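Local coordinates for protein ferritin (Mycoplasma penetrans, PDB 7DIE) that probably takes up and oxidises iron(II) and stores it as iron(III) within a 24-subunit shell, as ferritins generally do, at residues S135-D138 against L139-I142; M128-F131 against V132-I136; S143-W146 against T147-H150; L99-E102 against S103-E107; D55-S58 against A59-R63. All coordinates share one frame; numbering follows the deposited sequence. Where two conformers were deposited one is given.

Contact 1: S135-D138 against L139-I142. With FE (Fe (III) ion), chain G; FE (Fe (III) ion), chain H.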
loop_
_atom_site.group_PDB
_atom_site.type_symbol
_atom_site.label_atom_id
_atom_site.label_comp_id
_atom_site.label_asym_id
_atom_site.label_seq_id
_atom_site.Cartn_x
_atom_site.Cartn_y
_atom_site.Cartn_z
ATOM N N SER A 135 -29.852 23.158 24.940
ATOM C CA SER A 135 -29.837 24.274 25.886
ATOM C C SER A 135 -29.259 23.858 27.226
ATOM O O SER A 135 -28.625 24.674 27.894
ATOM C CB SER A 135 -31.232 24.885 26.094
ATOM O OG SER A 135 -31.424 25.994 25.227
ATOM N N ILE A 136 -29.482 22.610 27.640
ATOM C CA ILE A 136 -28.852 22.115 28.862
ATOM C C ILE A 136 -27.332 22.168 28.729
ATOM O O ILE A 136 -26.621 22.629 29.632
ATOM C CB ILE A 136 -29.322 20.686 29.176
ATOM C CG1 ILE A 136 -30.834 20.607 29.431
ATOM C CG2 ILE A 136 -28.540 20.138 30.364
ATOM C CD1 ILE A 136 -31.321 19.151 29.504
ATOM N N GLU A 137 -26.810 21.686 27.599
ATOM C CA GLU A 137 -25.360 21.689 27.384
ATOM C C GLU A 137 -24.795 23.106 27.422
ATOM O O GLU A 137 -23.764 23.361 28.059
ATOM C CB GLU A 137 -25.015 21.043 26.044
ATOM C CG GLU A 137 -25.655 19.706 25.809
ATOM C CD GLU A 137 -24.970 18.613 26.574
ATOM O OE1 GLU A 137 -23.788 18.807 26.943
ATOM O OE2 GLU A 137 -25.614 17.566 26.799
ATOM N N ASP A 138 -25.439 24.038 26.718
ATOM C CA ASP A 138 -24.905 25.397 26.660
ATOM C C ASP A 138 -24.961 26.068 28.024
ATOM O O ASP A 138 -24.027 26.781 28.409
ATOM C CB ASP A 138 -25.663 26.242 25.631
ATOM C CG ASP A 138 -25.347 25.850 24.204
ATOM O OD1 ASP A 138 -24.508 24.946 24.010
ATOM O OD2 ASP A 138 -25.957 26.419 23.275
ATOM N N LEU A 139 -26.056 25.883 28.761
ATOM C CA LEU A 139 -26.111 26.477 30.092
ATOM C C LEU A 139 -25.072 25.841 31.010
ATOM O O LEU A 139 -24.429 26.533 31.807
ATOM C CB LEU A 139 -27.521 26.350 30.673
ATOM C CG LEU A 139 -27.739 27.038 32.033
ATOM C CD1 LEU A 139 -27.372 28.523 31.965
ATOM C CD2 LEU A 139 -29.186 26.869 32.509
ATOM N N GLU A 140 -24.850 24.532 30.881
ATOM C CA GLU A 140 -23.819 23.895 31.698
ATOM C C GLU A 140 -22.442 24.478 31.415
ATOM O O GLU A 140 -21.652 24.698 32.340
ATOM C CB GLU A 140 -23.797 22.385 31.466
ATOM C CG GLU A 140 -22.788 21.681 32.370
ATOM C CD GLU A 140 -22.712 20.191 32.118
ATOM O OE1 GLU A 140 -22.493 19.783 30.961
ATOM O OE2 GLU A 140 -22.892 19.425 33.081
ATOM N N GLU A 141 -22.125 24.702 30.138
ATOM C CA GLU A 141 -20.821 25.247 29.768
ATOM C C GLU A 141 -20.602 26.623 30.380
ATOM O O GLU A 141 -19.541 26.909 30.942
ATOM C CB GLU A 141 -20.706 25.333 28.243
ATOM C CG GLU A 141 -20.420 24.004 27.567
ATOM C CD GLU A 141 -18.971 23.919 27.097
ATOM O OE1 GLU A 141 -18.111 23.444 27.871
ATOM O OE2 GLU A 141 -18.690 24.355 25.959
ATOM N N ILE A 142 -21.585 27.509 30.242
ATOM C CA ILE A 142 -21.431 28.844 30.806
ATOM C C ILE A 142 -21.433 28.778 32.327
ATOM O O ILE A 142 -20.630 29.447 32.996
ATOM C CB ILE A 142 -22.529 29.759 30.250
ATOM C CG1 ILE A 142 -22.148 30.115 28.813
ATOM C CG2 ILE A 142 -22.685 31.021 31.120
ATOM C CD1 ILE A 142 -23.255 30.649 28.009
HETATM FE FE FE G . -25.186 24.841 21.599
HETATM FE FE FE H . -22.787 23.694 22.584
HETATM O O HOH W 1 -24.608 23.320 19.857
#
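Ser135 and Leu139, with the three pairs that follow them, form a local contact between successive turns near the middle of helix 122-150, where Ser135, Asp138, Leu139 and Ile142 face helix 91-118 in the bundle interior and Ile136, Glu137 and Glu140 border a second subunit. The backbone sets the spacing: Leu139 N donates to Ser135 O at 3.0 Å and 165°, and Glu140, Glu141 and Ile142 repeat the i to i+4 bond. Side chains of the later turn lie mostly against carbonyl oxygens of the earlier one. With chi1 of -78° the CG of Glu141 stands beside its own nitrogen and rests 3.4 Å from Glu137 O, while Ile142 CG1 lies 3.8 Å from Asp138 O. Glu140 takes the other course, its chain extended, and its OE1 comes to 4.3 Å from Glu137 OE1. Two carboxylates so close would be expected to repel, but Lys70 of the second subunit forms a salt bridge with both and probably offsets the charge. Asp138 gives its carboxylate to the metal rather than to the next turn, holding one iron(III) ion (chain G) in a two-pronged grip, OD1 at 2.5 Å and OD2 at 2.4 Å. The same OD1 is 2.6 Å from the second iron (chain H) and therefore bridges the pair, while OD2 also accepts a hydrogen bond from Lys56, a second-shell residue that helps fix the carboxylate. A carboxylate shared by two irons is characteristic of diiron-carboxylate sites in four-helix bundles, ferritins among them; here it is consistent with an atypical ferroxidase centre.

Contact 2: M128-F131 against V132-I136; sequences MQWF and VKDSI. With FE (Fe (III) ion), chain G.
The iron site of the ferritin four-helix bundle borrows Asp134 from helix 122-150, and Trp130, one turn earlier, lies flat beside it. Both side chains leave the backbone with CG opposite the nitrogen (chi1 -178° for Trp130, -159° for Asp134), and the two run side by side, pointing the same way. Asp134 CB sits over the face of the indole in a CH-pi contact, 3.8 Å from the centroid of the six-membered ring of Trp130. Carboxylate and ring planes differ by only 20°, which makes this a nearly flat-on pairing, and Asp134 OD2 approaches Trp130 CH2 to 3.5 Å. That same oxygen binds the iron(III) ion of chain G at 2.1 Å, whereas Asp134 OD1 stays 3.8 Å from the metal, so the ligand is one-pronged. The indole thus backs a first-shell carboxylate, and is itself held between helices by a cation-pi contact with Arg63 and an edge-to-face contact with His60 of helix 43-70. Trp130 in turn lays its CE3 over the centre of the Phe131 ring, and Phe131 reaches Arg63 and Leu64 of the same neighbouring helix. On the side of the helix turned to a second subunit the chemistry is plainer. There Val132 tucks CG2 3.5 Å from Met128 O and packs on Phe122 of that subunit, while Lys133 packs against its Glu126. The backbone continues the ordinary helical pattern, with Asp134 N on Trp130 O at 2.9 Å. One residue on, Phe131 O receives Ser135 N at 2.8 Å and has Ser135 CB 3.2 Å away.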
loop_
_atom_site.group_PDB
_atom_site.type_symbol
_atom_site.label_atom_id
_atom_site.label_comp_id
_atom_site.label_asym_id
_atom_site.label_seq_id
_atom_site.Cartn_x
_atom_site.Cartn_y
_atom_site.Cartn_z
ATOM N N MET A 128 -38.004 21.403 18.104
ATOM C CA MET A 128 -37.487 21.995 19.331
ATOM C C MET A 128 -36.775 20.996 20.224
ATOM O O MET A 128 -36.041 21.424 21.123
ATOM C CB MET A 128 -38.624 22.675 20.117
ATOM C CG MET A 128 -39.181 23.929 19.407
ATOM S SD MET A 128 -37.917 25.158 18.944
ATOM C CE MET A 128 -37.239 25.633 20.534
ATOM N N GLN A 129 -36.937 19.686 19.996
ATOM C CA GLN A 129 -36.323 18.712 20.899
ATOM C C GLN A 129 -34.802 18.820 20.897
ATOM O O GLN A 129 -34.165 18.677 21.946
ATOM C CB GLN A 129 -36.762 17.291 20.534
ATOM C CG GLN A 129 -38.270 17.045 20.743
ATOM C CD GLN A 129 -38.749 17.544 22.092
ATOM O OE1 GLN A 129 -38.373 17.002 23.121
ATOM N NE2 GLN A 129 -39.577 18.596 22.092
ATOM N N TRP A 130 -34.199 19.084 19.734
ATOM C CA TRP A 130 -32.752 19.295 19.699
ATOM C C TRP A 130 -32.347 20.436 20.623
ATOM O O TRP A 130 -31.305 20.377 21.287
ATOM C CB TRP A 130 -32.284 19.592 18.264
ATOM C CG TRP A 130 -30.774 19.772 18.173
ATOM C CD1 TRP A 130 -29.850 18.787 17.921
ATOM C CD2 TRP A 130 -30.025 20.979 18.379
ATOM N NE1 TRP A 130 -28.580 19.316 17.934
ATOM C CE2 TRP A 130 -28.658 20.655 18.226
ATOM C CE3 TRP A 130 -30.373 22.306 18.675
ATOM C CZ2 TRP A 130 -27.642 21.603 18.361
ATOM C CZ3 TRP A 130 -29.357 23.249 18.814
ATOM C CH2 TRP A 130 -28.009 22.889 18.656
ATOM N N PHE A 131 -33.162 21.486 20.670
ATOM C CA PHE A 131 -32.863 22.672 21.462
ATOM C C PHE A 131 -33.103 22.430 22.934
ATOM O O PHE A 131 -32.385 22.981 23.774
ATOM C CB PHE A 131 -33.725 23.848 20.977
ATOM C CG PHE A 131 -33.361 24.325 19.618
ATOM C CD1 PHE A 131 -33.884 23.709 18.489
ATOM C CD2 PHE A 131 -32.468 25.385 19.458
ATOM C CE1 PHE A 131 -33.536 24.147 17.218
ATOM C CE2 PHE A 131 -32.114 25.834 18.166
ATOM C CZ PHE A 131 -32.641 25.213 17.058
ATOM N N VAL A 132 -34.135 21.645 23.265
ATOM C CA VAL A 132 -34.339 21.246 24.655
ATOM C C VAL A 132 -33.080 20.569 25.187
ATOM O O VAL A 132 -32.578 20.899 26.264
ATOM C CB VAL A 132 -35.552 20.310 24.790
ATOM C CG1 VAL A 132 -35.578 19.719 26.221
ATOM C CG2 VAL A 132 -36.869 21.027 24.470
ATOM N N LYS A 133 -32.549 19.610 24.426
ATOM C CA LYS A 133 -31.349 18.907 24.870
ATOM C C LYS A 133 -30.140 19.832 24.888
ATOM O O LYS A 133 -29.391 19.876 25.872
ATOM C CB LYS A 133 -31.095 17.689 23.974
ATOM C CG LYS A 133 -29.968 16.767 24.457
ATOM C CD LYS A 133 -29.883 15.515 23.581
ATOM C CE LYS A 133 -28.784 14.565 24.047
ATOM N NZ LYS A 133 -28.999 14.116 25.459
ATOM N N ASP A 134 -29.931 20.591 23.811
ATOM C CA ASP A 134 -28.695 21.361 23.708
ATOM C C ASP A 134 -28.687 22.579 24.618
ATOM O O ASP A 134 -27.608 23.018 25.024
ATOM C CB ASP A 134 -28.439 21.808 22.276
ATOM C CG ASP A 134 -26.969 22.152 22.048
ATOM O OD1 ASP A 134 -26.143 21.239 22.102
ATOM O OD2 ASP A 134 -26.646 23.326 21.858
ATOM N N SER A 135 -29.852 23.158 24.940
ATOM C CA SER A 135 -29.837 24.274 25.886
ATOM C C SER A 135 -29.259 23.858 27.226
ATOM O O SER A 135 -28.625 24.674 27.894
ATOM C CB SER A 135 -31.232 24.885 26.094
ATOM O OG SER A 135 -31.424 25.994 25.227
ATOM N N ILE A 136 -29.482 22.610 27.640
ATOM C CA ILE A 136 -28.852 22.115 28.862
ATOM C C ILE A 136 -27.332 22.168 28.729
ATOM O O ILE A 136 -26.621 22.629 29.632
ATOM C CB ILE A 136 -29.322 20.686 29.176
ATOM C CG1 ILE A 136 -30.834 20.607 29.431
ATOM C CG2 ILE A 136 -28.540 20.138 30.364
ATOM C CD1 ILE A 136 -31.321 19.151 29.504
HETATM FE FE FE G . -25.186 24.841 21.599
HETATM O O HOH W 1 -24.608 23.320 19.857
#

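Contact 3: S143-W146 against T147-H150; sequences SDVW and TYVH. With FE (Fe (III) ion), chain N.
Trp146 overlaps the imidazole of His150, one turn later, in an offset stack: the five-membered ring of Trp146 and the His150 ring have centroids 4.0 Å apart and planes inclined at 24°. His150 ND1 lies over the middle of the indole, 3.2 Å from Trp146 CE2, a tight approach, and His150 CB makes a CH-pi contact with the six-membered ring. The imidazole is held in this pose because ND1 also donates to Trp146 O at 3.1 Å, with the oxygen in the imidazole plane. That carbonyl is gripped twice, since His150 N binds it as well. The indole has its own tether in Trp146 NE1 to Asp96 OD1. A second aromatic group, Tyr148, turns its ring (chi2 -30°) so that Asp144 O stands over its centre, 3.3 Å from Tyr148 CG, while the same oxygen accepts Tyr148 N. The carboxylate of Asp144 serves a metal: OD1 binds an iron(III) ion (chain N) at 1.9 Å and takes a hydrogen bond from Lys38 of a third subunit. Waters 2 and 3 are further ligands of this iron, and water 2 lies 2.9 Å from Thr147 OG1, linking the later turn to the metal through solvent. Val145 and Val149 meet more loosely, CG1 to CG1 at 4.4 Å. These two turns sit at one end of the bundle: Trp146 and His150 lean on helix 91-118, Val145, Tyr148 and Val149 on the short helix 156-164, and Thr147 and Tyr148 on the third subunit.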
loop_
_atom_site.group_PDB
_atom_site.type_symbol
_atom_site.label_atom_id
_atom_site.label_comp_id
_atom_site.label_asym_id
_atom_site.label_seq_id
_atom_site.Cartn_x
_atom_site.Cartn_y
_atom_site.Cartn_z
ATOM N N SER A 143 -22.310 27.946 32.890
ATOM C CA SER A 143 -22.355 27.723 34.335
ATOM C C SER A 143 -21.017 27.234 34.884
ATOM O O SER A 143 -20.581 27.670 35.961
ATOM C CB SER A 143 -23.466 26.721 34.654
ATOM O OG SER A 143 -23.673 26.611 36.048
ATOM N N ASP A 144 -20.343 26.332 34.163
ATOM C CA ASP A 144 -19.045 25.846 34.636
ATOM C C ASP A 144 -18.028 26.983 34.709
ATOM O O ASP A 144 -17.285 27.106 35.694
ATOM C CB ASP A 144 -18.531 24.723 33.728
ATOM C CG ASP A 144 -19.274 23.404 33.934
ATOM O OD1 ASP A 144 -20.113 23.305 34.850
ATOM O OD2 ASP A 144 -19.038 22.464 33.154
ATOM N N VAL A 145 -17.976 27.827 33.673
ATOM C CA VAL A 145 -17.020 28.933 33.667
ATOM C C VAL A 145 -17.400 29.982 34.713
ATOM O O VAL A 145 -16.531 30.575 35.359
ATOM C CB VAL A 145 -16.906 29.539 32.256
ATOM C CG1 VAL A 145 -15.919 30.706 32.242
ATOM C CG2 VAL A 145 -16.456 28.462 31.263
ATOM N N TRP A 146 -18.696 30.221 34.905
ATOM C CA TRP A 146 -19.127 31.070 36.016
ATOM C C TRP A 146 -18.595 30.537 37.349
ATOM O O TRP A 146 -18.060 31.296 38.171
ATOM C CB TRP A 146 -20.662 31.162 36.025
ATOM C CG TRP A 146 -21.219 32.154 37.020
ATOM C CD1 TRP A 146 -21.631 33.434 36.765
ATOM C CD2 TRP A 146 -21.431 31.933 38.426
ATOM N NE1 TRP A 146 -22.087 34.025 37.931
ATOM C CE2 TRP A 146 -21.969 33.126 38.962
ATOM C CE3 TRP A 146 -21.219 30.842 39.282
ATOM C CZ2 TRP A 146 -22.287 33.260 40.318
ATOM C CZ3 TRP A 146 -21.533 30.976 40.635
ATOM C CH2 TRP A 146 -22.058 32.176 41.136
ATOM N N THR A 147 -18.723 29.226 37.570
ATOM C CA THR A 147 -18.198 28.609 38.788
ATOM C C THR A 147 -16.701 28.849 38.933
ATOM O O THR A 147 -16.225 29.195 40.024
ATOM C CB THR A 147 -18.492 27.105 38.790
ATOM O OG1 THR A 147 -19.907 26.890 38.844
ATOM C CG2 THR A 147 -17.846 26.433 40.002
ATOM N N TYR A 148 -15.936 28.673 37.851
ATOM C CA TYR A 148 -14.488 28.867 37.956
ATOM C C TYR A 148 -14.158 30.293 38.368
ATOM O O TYR A 148 -13.334 30.515 39.261
ATOM C CB TYR A 148 -13.778 28.555 36.637
ATOM C CG TYR A 148 -14.023 27.169 36.090
ATOM C CD1 TYR A 148 -14.262 26.106 36.936
ATOM C CD2 TYR A 148 -14.026 26.942 34.714
ATOM C CE1 TYR A 148 -14.488 24.843 36.439
ATOM C CE2 TYR A 148 -14.256 25.680 34.208
ATOM C CZ TYR A 148 -14.479 24.638 35.075
ATOM O OH TYR A 148 -14.711 23.379 34.582
ATOM N N VAL A 149 -14.770 31.282 37.710
ATOM C CA VAL A 149 -14.364 32.658 38.000
ATOM C C VAL A 149 -14.903 33.154 39.337
ATOM O O VAL A 149 -14.388 34.145 39.872
ATOM C CB VAL A 149 -14.769 33.644 36.885
ATOM C CG1 VAL A 149 -14.237 33.177 35.522
ATOM C CG2 VAL A 149 -16.259 33.879 36.854
ATOM N N HIS A 150 -15.922 32.509 39.894
ATOM C CA HIS A 150 -16.463 32.928 41.181
ATOM C C HIS A 150 -15.912 32.125 42.349
ATOM O O HIS A 150 -16.244 32.417 43.498
ATOM C CB HIS A 150 -17.989 32.856 41.152
ATOM C CG HIS A 150 -18.611 34.067 40.539
ATOM N ND1 HIS A 150 -18.941 34.137 39.204
ATOM C CD2 HIS A 150 -18.885 35.288 41.061
ATOM C CE1 HIS A 150 -19.427 35.337 38.933
ATOM N NE2 HIS A 150 -19.405 36.054 40.045
HETATM FE FE FE N . -20.184 22.566 36.568
HETATM O O HOH W 2 -20.773 24.347 37.880
HETATM O O HOH W 3 -18.479 22.021 37.170
#

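Contact 4: L99-E102 against S103-E107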
loop_
_atom_site.group_PDB
_atom_site.type_symbol
_atom_site.label_atom_id
_atom_site.label_comp_id
_atom_site.label_asym_id
_atom_site.label_seq_id
_atom_site.Cartn_x
_atom_site.Cartn_y
_atom_site.Cartn_z
ATOM N N LEU A 99 -24.287 34.144 32.123
ATOM C CA LEU A 99 -25.198 33.203 32.770
ATOM C C LEU A 99 -26.649 33.663 32.655
ATOM O O LEU A 99 -27.549 32.851 32.401
ATOM C CB LEU A 99 -24.803 33.032 34.239
ATOM C CG LEU A 99 -25.513 31.938 35.029
ATOM C CD1 LEU A 99 -25.217 30.578 34.418
ATOM C CD2 LEU A 99 -25.072 31.976 36.495
ATOM N N LYS A 100 -26.902 34.963 32.855
ATOM C CA LYS A 100 -28.265 35.471 32.704
ATOM C C LYS A 100 -28.768 35.277 31.280
ATOM O O LYS A 100 -29.927 34.901 31.062
ATOM C CB LYS A 100 -28.332 36.958 33.072
ATOM C CG LYS A 100 -28.178 37.253 34.543
ATOM C CD LYS A 100 -28.119 38.761 34.794
ATOM C CE LYS A 100 -27.328 39.058 36.065
ATOM N NZ LYS A 100 -26.806 40.452 36.095
ATOM N N MET A 101 -27.903 35.523 30.298
ATOM C CA MET A 101 -28.311 35.407 28.900
ATOM C C MET A 101 -28.639 33.969 28.538
ATOM O O MET A 101 -29.691 33.690 27.957
ATOM C CB MET A 101 -27.202 35.931 27.998
ATOM C CG MET A 101 -27.494 35.774 26.517
ATOM S SD MET A 101 -28.680 37.031 25.987
ATOM C CE MET A 101 -30.068 36.048 25.434
ATOM N N GLU A 102 -27.734 33.031 28.850
ATOM C CA GLU A 102 -27.997 31.650 28.462
ATOM C C GLU A 102 -29.208 31.106 29.199
ATOM O O GLU A 102 -29.975 30.305 28.650
ATOM C CB GLU A 102 -26.767 30.776 28.721
ATOM C CG GLU A 102 -26.809 29.464 27.966
ATOM C CD GLU A 102 -26.945 29.661 26.458
ATOM O OE1 GLU A 102 -26.201 30.480 25.887
ATOM O OE2 GLU A 102 -27.777 28.979 25.843
ATOM N N SER A 103 -29.403 31.533 30.441
ATOM C CA SER A 103 -30.595 31.102 31.148
ATOM C C SER A 103 -31.853 31.587 30.432
ATOM O O SER A 103 -32.850 30.850 30.359
ATOM C CB SER A 103 -30.538 31.580 32.602
ATOM O OG SER A 103 -31.731 31.212 33.272
ATOM N N LYS A 104 -31.814 32.789 29.845
ATOM C CA LYS A 104 -32.963 33.250 29.073
ATOM C C LYS A 104 -33.134 32.476 27.771
ATOM O O LYS A 104 -34.273 32.267 27.333
ATOM C CB LYS A 104 -32.864 34.744 28.765
ATOM C CG LYS A 104 -32.970 35.637 29.995
ATOM C CD LYS A 104 -32.738 37.106 29.632
ATOM C CE LYS A 104 -32.815 38.021 30.861
ATOM N NZ LYS A 104 -34.116 37.927 31.598
ATOM N N VAL A 105 -32.033 32.076 27.120
ATOM C CA VAL A 105 -32.155 31.196 25.958
ATOM C C VAL A 105 -32.917 29.937 26.339
ATOM O O VAL A 105 -33.842 29.510 25.642
ATOM C CB VAL A 105 -30.768 30.832 25.388
ATOM C CG1 VAL A 105 -30.932 29.821 24.249
ATOM C CG2 VAL A 105 -30.028 32.041 24.914
ATOM N N ARG A 106 -32.512 29.311 27.446
ATOM C CA ARG A 106 -33.145 28.076 27.893
ATOM C C ARG A 106 -34.630 28.292 28.189
ATOM O O ARG A 106 -35.475 27.451 27.850
ATOM C CB ARG A 106 -32.397 27.556 29.122
ATOM C CG ARG A 106 -33.020 26.326 29.787
ATOM C CD ARG A 106 -32.093 25.832 30.893
ATOM N NE ARG A 106 -32.622 24.683 31.630
ATOM C CZ ARG A 106 -33.031 24.732 32.893
ATOM N NH1 ARG A 106 -32.985 25.886 33.557
ATOM N NH2 ARG A 106 -33.489 23.634 33.489
ATOM N N GLU A 107 -34.981 29.428 28.797
ATOM C CA GLU A 107 -36.405 29.671 29.062
ATOM C C GLU A 107 -37.182 29.891 27.771
ATOM O O GLU A 107 -38.333 29.452 27.649
ATOM C CB GLU A 107 -36.576 30.852 30.017
ATOM C CG GLU A 107 -36.243 30.468 31.463
ATOM C CD GLU A 107 -36.847 29.114 31.896
ATOM O OE1 GLU A 107 -36.065 28.144 32.166
ATOM O OE2 GLU A 107 -38.103 29.038 31.974
#
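Glu102 bends forward along helix 91-118 of the ferritin four-helix bundle to lie across Val105, three residues on. Its CB starts close to the backbone, 3.2 Å from Ser103 N. CG then stands opposite the nitrogen of Glu102 (chi1 -162°), and a bend at chi2 of 57° carries the chain onward, bringing CD to 4.1 Å from Val105 CB. At the tip OE2 rests against the valine, 3.5 Å from Val105 CB and 3.6 Å from Val105 CG1, an oxygen laid over an apolar branch. What satisfies this buried carboxylate lies on other helices: OE2 forms a salt bridge with Lys56, and OE1 is hydrogen-bonded to Tyr30. Because Lys56 also bonds to the iron ligand Asp138, Glu102 belongs to the outer shell of the metal site, its side chain about 6 Å at the nearest from a bound iron. Val105 is touched from another direction by Met101, whose side chain crosses it obliquely, CE 4.0 Å from Val105 CG2; both residues pack on helix 10-39. Arg106, also buried, extends to a salt bridge with Glu123 of a second subunit. Lys104 CG, beside its own backbone N, lies 3.3 Å from Lys100 O. Underneath, the helix is regular, and Val105 N meets Met101 O at 3.0 Å in the carbonyl plane.

Contact 5: D55-S58 against A59-R63; sequences DKQS and AHMSR. With FE (Fe (III) ion), chain G.
Helix 43-70 widens here into a pi-type turn: Met61 N reaches back five residues to Lys56 O at 2.9 Å and 172°, while His60 N makes only a weak bond to that oxygen. Within the widened turn Lys56, bent at chi2, lays its CD over the centre of the His60 ring, 3.9 Å from the centroid, in a CH-pi contact. His60 NE2 binds the iron(III) ion of chain G at 2.3 Å. Asp55 has two deposited conformers; in the one described, OD2 is 2.3 Å from the same iron, its carboxylate almost perpendicular to the imidazole, the planes 88° apart. Two side chains of the following residues bond back to carbonyls of the widened turn: Ser62 OG donates to Ser58 O at 2.6 Å from well above the carbonyl plane, and Arg63 NH1 binds Ala59 O at 2.9 Å. Outside the turn, His60 ND1 is hydrogen-bonded to Glu23, and Lys56 NZ forms salt bridges with Glu102 and Glu23. The ring is thus held at both nitrogens and covered on one face by the lysine, which implies a histidine ligand with little freedom to rotate; Lys56, which also bonds to the iron ligand Asp138, would probably offset part of the negative charge round the iron.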
loop_
_atom_site.group_PDB
_atom_site.type_symbol
_atom_site.label_atom_id
_atom_site.label_comp_id
_atom_site.label_asym_id
_atom_site.label_seq_id
_atom_site.Cartn_x
_atom_site.Cartn_y
_atom_site.Cartn_z
ATOM N N ASP A 55 -21.035 28.855 17.895
ATOM C CA ASP A 55 -21.942 27.713 17.978
ATOM C C ASP A 55 -23.398 28.149 17.852
ATOM O O ASP A 55 -24.203 27.481 17.187
ATOM C CB ASP A 55 -21.736 26.953 19.294
ATOM C CG ASP A 55 -22.846 25.944 19.558
ATOM O OD1 ASP A 55 -22.907 24.948 18.813
ATOM O OD2 ASP A 55 -23.664 26.148 20.488
ATOM N N LYS A 56 -23.764 29.265 18.486
ATOM C CA LYS A 56 -25.131 29.762 18.305
ATOM C C LYS A 56 -25.429 29.982 16.826
ATOM O O LYS A 56 -26.516 29.649 16.346
ATOM C CB LYS A 56 -25.353 31.067 19.082
ATOM C CG LYS A 56 -25.305 30.925 20.610
ATOM C CD LYS A 56 -26.294 29.864 21.111
ATOM C CE LYS A 56 -26.414 29.861 22.652
ATOM N NZ LYS A 56 -27.454 28.866 23.116
ATOM N N GLN A 57 -24.466 30.530 16.079
ATOM C CA GLN A 57 -24.688 30.740 14.646
ATOM C C GLN A 57 -24.796 29.413 13.904
ATOM O O GLN A 57 -25.739 29.187 13.140
ATOM C CB GLN A 57 -23.553 31.560 14.040
ATOM C CG GLN A 57 -23.345 32.954 14.621
ATOM C CD GLN A 57 -22.027 33.543 14.150
ATOM O OE1 GLN A 57 -21.053 32.817 13.979
ATOM N NE2 GLN A 57 -22.000 34.849 13.908
ATOM N N SER A 58 -23.811 28.539 14.084
ATOM C CA SER A 58 -23.686 27.394 13.196
ATOM C C SER A 58 -24.609 26.250 13.568
ATOM O O SER A 58 -24.928 25.414 12.710
ATOM C CB SER A 58 -22.232 26.906 13.194
ATOM O OG SER A 58 -21.926 26.329 14.450
ATOM N N ALA A 59 -25.043 26.173 14.820
ATOM C CA ALA A 59 -25.863 25.051 15.256
ATOM C C ALA A 59 -27.290 25.447 15.611
ATOM O O ALA A 59 -28.211 24.689 15.323
ATOM C CB ALA A 59 -25.220 24.361 16.463
ATOM N N HIS A 60 -27.503 26.621 16.209
ATOM C CA HIS A 60 -28.850 26.997 16.656
ATOM C C HIS A 60 -29.587 27.792 15.587
ATOM O O HIS A 60 -30.614 27.346 15.069
ATOM C CB HIS A 60 -28.767 27.805 17.954
ATOM C CG HIS A 60 -28.209 27.024 19.103
ATOM N ND1 HIS A 60 -28.955 26.701 20.216
ATOM C CD2 HIS A 60 -26.983 26.481 19.301
ATOM C CE1 HIS A 60 -28.208 26.009 21.060
ATOM N NE2 HIS A 60 -27.010 25.849 20.524
ATOM N N MET A 61 -29.056 28.966 15.238
ATOM C CA MET A 61 -29.704 29.807 14.234
ATOM C C MET A 61 -29.854 29.070 12.906
ATOM O O MET A 61 -30.866 29.218 12.220
ATOM C CB MET A 61 -28.901 31.097 14.063
ATOM C CG MET A 61 -28.928 31.968 15.305
ATOM S SD MET A 61 -27.510 33.065 15.528
ATOM C CE MET A 61 -27.479 33.851 13.950
ATOM N N SER A 62 -28.849 28.267 12.522
ATOM C CA SER A 62 -28.934 27.550 11.252
ATOM C C SER A 62 -30.089 26.556 11.254
ATOM O O SER A 62 -30.813 26.446 10.262
ATOM C CB SER A 62 -27.620 26.813 10.957
ATOM O OG SER A 62 -27.377 25.816 11.941
ATOM N N ARG A 63 -30.279 25.820 12.358
ATOM C CA ARG A 63 -31.394 24.870 12.421
ATOM C C ARG A 63 -32.739 25.595 12.387
ATOM O O ARG A 63 -33.691 25.110 11.769
ATOM C CB ARG A 63 -31.301 24.000 13.682
ATOM C CG ARG A 63 -30.342 22.805 13.571
ATOM C CD ARG A 63 -30.276 22.040 14.905
ATOM N NE ARG A 63 -29.503 20.804 14.796
ATOM C CZ ARG A 63 -28.174 20.756 14.777
ATOM N NH1 ARG A 63 -27.451 21.879 14.863
ATOM N NH2 ARG A 63 -27.559 19.584 14.665
HETATM FE FE FE G . -25.186 24.841 21.599
HETATM O O HOH W 1 -24.608 23.320 19.857
#

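In the fold
Contacts 1, 2 and 5 meet at the iron of chain G, to which they bring Asp138, Asp134, Asp55 and His60 from two helices. Contact 4 binds no metal but is tied to them through Lys56, with which both Glu102 and Asp138 pair. Contacts 1, 2 and 3 follow one another along helix 122-150. Contact 1 is the most buried, and its partner charges come partly from a second subunit; contacts 2, 4 and 5 mix core residues with exposed ones. Contact 3, about 24 Å from contact 5 between centres and across the chain's middle, binds its iron through one aspartate and two waters and relies on aromatic stacking.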